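CupA (Streptococcus pneumoniae, PDB 4F2E) is a copper chaperone of cupredoxin fold that binds Cu(I) and probably takes part in copper resistance by passing the ion on. Local coordinates at residues A[7-11]-A[12-16]. Residues are numbered along the deposited sequence; the frame is centred on the assembly and turned at random.
Sequences AQQKN and GYQEI
Lys10 lies against the Tyr13 ring, across the tight turn that joins their strands, and its chain is easily followed outward. CB leaves on the face of the sheet that also carries Gln8, Tyr13 and Glu15. CG sits between the backbone N and the carbonyl carbon (chi1 58°), which sets it 4.0 Å from Tyr13 CE1. From CG, above the rim of the ring, the chain runs extended outward past the hydroxyl, with CE 4.0 Å from Tyr13 OH, and NZ continues to two partners. It donates to Gln8 OE1 from above that amide's carbonyl plane, and it makes a long salt bridge, 3.9 Å, to Glu15 OE2. The other oxygen of that carboxylate, OE1, pairs with Arg38 on strand 37-43.

All of this decorates a beta hairpin with a two-residue loop, strand 5-10 with strand 13-20, closed by a type I' turn through Asn11 and Gly12, both at positive phi. It lies at the surface of the cupredoxin-like domain. Lys10 and Tyr13 close its end with paired backbone bonds; Lys10 N reaches Tyr13 O nearly straight, at 174°. Lys10 O, which accepts from Tyr13 N, also hangs 3.1 Å above the centre of the Tyr13 ring.

On the other face Gln9 and Gln14 run side by side. The bend at chi2 brings the Gln9 amide alongside Gln14 CB, and NE2 donates to Gln14 OE1 at 3.0 Å, from above the acceptor's carbonyl plane; the two amides are turned 66° apart. Gln14 OE1 also accepts from Lys32 N, while its NE2 donates to Val35 O, fixing which way this buried amide faces. At the other end of the Gln9 amide, one water donates to both OE1 and Tyr13 O.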
loop_
_atom_site.group_PDB
_atom_site.type_symbol
_atom_site.label_atom_id
_atom_site.label_comp_id
_atom_site.label_asym_id
_atom_site.label_seq_id
_atom_site.Cartn_x
_atom_site.Cartn_y
_atom_site.Cartn_z
ATOM N N ALA A 7 -0.244 -7.129 7.855
ATOM C CA ALA A 7 -0.439 -5.901 8.605
ATOM C C ALA A 7 -0.478 -6.223 10.092
ATOM O O ALA A 7 -0.765 -7.355 10.485
ATOM C CB ALA A 7 -1.730 -5.218 8.176
ATOM N N GLN A 8 -0.170 -5.227 10.912
ATOM C CA GLN A 8 -0.280 -5.358 12.357
ATOM C C GLN A 8 -1.676 -4.929 12.790
ATOM O O GLN A 8 -2.128 -3.841 12.443
ATOM C CB GLN A 8 0.767 -4.483 13.049
ATOM C CG GLN A 8 0.711 -4.528 14.568
ATOM C CD GLN A 8 1.637 -3.515 15.219
ATOM O OE1 GLN A 8 2.171 -2.625 14.556
ATOM N NE2 GLN A 8 1.827 -3.645 16.527
ATOM N N GLN A 9 -2.356 -5.786 13.545
ATOM C CA GLN A 9 -3.678 -5.466 14.070
ATOM C C GLN A 9 -3.563 -4.698 15.382
ATOM O O GLN A 9 -2.872 -5.143 16.299
ATOM C CB GLN A 9 -4.479 -6.751 14.302
ATOM C CG GLN A 9 -4.545 -7.671 13.092
ATOM C CD GLN A 9 -5.225 -7.019 11.906
ATOM O OE1 GLN A 9 -6.227 -6.314 12.058
ATOM N NE2 GLN A 9 -4.676 -7.238 10.718
ATOM N N LYS A 10 -4.238 -3.554 15.477
ATOM C CA LYS A 10 -4.233 -2.777 16.718
ATOM C C LYS A 10 -5.221 -1.611 16.745
ATOM O O LYS A 10 -5.423 -0.922 15.744
ATOM C CB LYS A 10 -2.823 -2.262 17.033
ATOM C CG LYS A 10 -2.209 -1.400 15.944
ATOM C CD LYS A 10 -0.824 -0.916 16.353
ATOM C CE LYS A 10 -0.088 -0.283 15.187
ATOM N NZ LYS A 10 1.270 0.188 15.578
ATOM N N ASN A 11 -5.820 -1.401 17.915
ATOM C CA ASN A 11 -6.731 -0.281 18.175
ATOM C C ASN A 11 -7.811 -0.026 17.124
ATOM O O ASN A 11 -8.065 1.123 16.749
ATOM C CB ASN A 11 -5.946 1.003 18.458
ATOM C CG ASN A 11 -5.202 0.949 19.779
ATOM O OD1 ASN A 11 -3.983 1.093 19.821
ATOM N ND2 ASN A 11 -5.936 0.736 20.867
ATOM N N GLY A 12 -8.447 -1.097 16.663
ATOM C CA GLY A 12 -9.566 -0.985 15.740
ATOM C C GLY A 12 -9.161 -0.766 14.294
ATOM O O GLY A 12 -9.995 -0.448 13.449
ATOM N N TYR A 13 -7.875 -0.923 14.011
ATOM C CA TYR A 13 -7.390 -0.843 12.640
ATOM C C TYR A 13 -6.249 -1.822 12.412
ATOM O O TYR A 13 -5.875 -2.574 13.310
ATOM C CB TYR A 13 -6.956 0.587 12.293
ATOM C CG TYR A 13 -5.833 1.149 13.142
ATOM C CD1 TYR A 13 -4.505 0.994 12.765
ATOM C CD2 TYR A 13 -6.103 1.854 14.308
ATOM C CE1 TYR A 13 -3.475 1.517 13.535
ATOM C CE2 TYR A 13 -5.081 2.377 15.084
ATOM C CZ TYR A 13 -3.770 2.206 14.693
ATOM O OH TYR A 13 -2.752 2.727 15.465
ATOM N N GLN A 14 -5.715 -1.819 11.198
ATOM C CA GLN A 14 -4.534 -2.604 10.876
ATOM C C GLN A 14 -3.579 -1.713 10.109
ATOM O O GLN A 14 -4.008 -0.848 9.353
ATOM C CB GLN A 14 -4.898 -3.850 10.062
ATOM C CG GLN A 14 -5.536 -3.560 8.711
ATOM C CD GLN A 14 -6.024 -4.818 8.016
ATOM O OE1 GLN A 14 -5.407 -5.881 8.122
ATOM N NE2 GLN A 14 -7.142 -4.707 7.302
ATOM N N GLU A 15 -2.286 -1.916 10.313
ATOM C CA GLU A 15 -1.290 -1.022 9.750
ATOM C C GLU A 15 -0.124 -1.789 9.159
ATOM O O GLU A 15 0.339 -2.781 9.723
ATOM C CB GLU A 15 -0.781 -0.065 10.826
ATOM C CG GLU A 15 0.300 0.887 10.353
ATOM C CD GLU A 15 0.709 1.851 11.437
ATOM O OE1 GLU A 15 -0.096 2.752 11.761
ATOM O OE2 GLU A 15 1.823 1.696 11.978
ATOM N N ILE A 16 0.348 -1.323 8.015
ATOM C CA ILE A 16 1.556 -1.871 7.432
ATOM C C ILE A 16 2.367 -0.737 6.835
ATOM O O ILE A 16 1.811 0.220 6.289
ATOM C CB ILE A 16 1.247 -2.945 6.378
ATOM C CG1 ILE A 16 2.537 -3.641 5.941
ATOM C CG2 ILE A 16 0.502 -2.341 5.198
ATOM C CD1 ILE A 16 2.310 -4.977 5.285
HETATM O O HOH W 1 -7.527 -4.438 14.410
#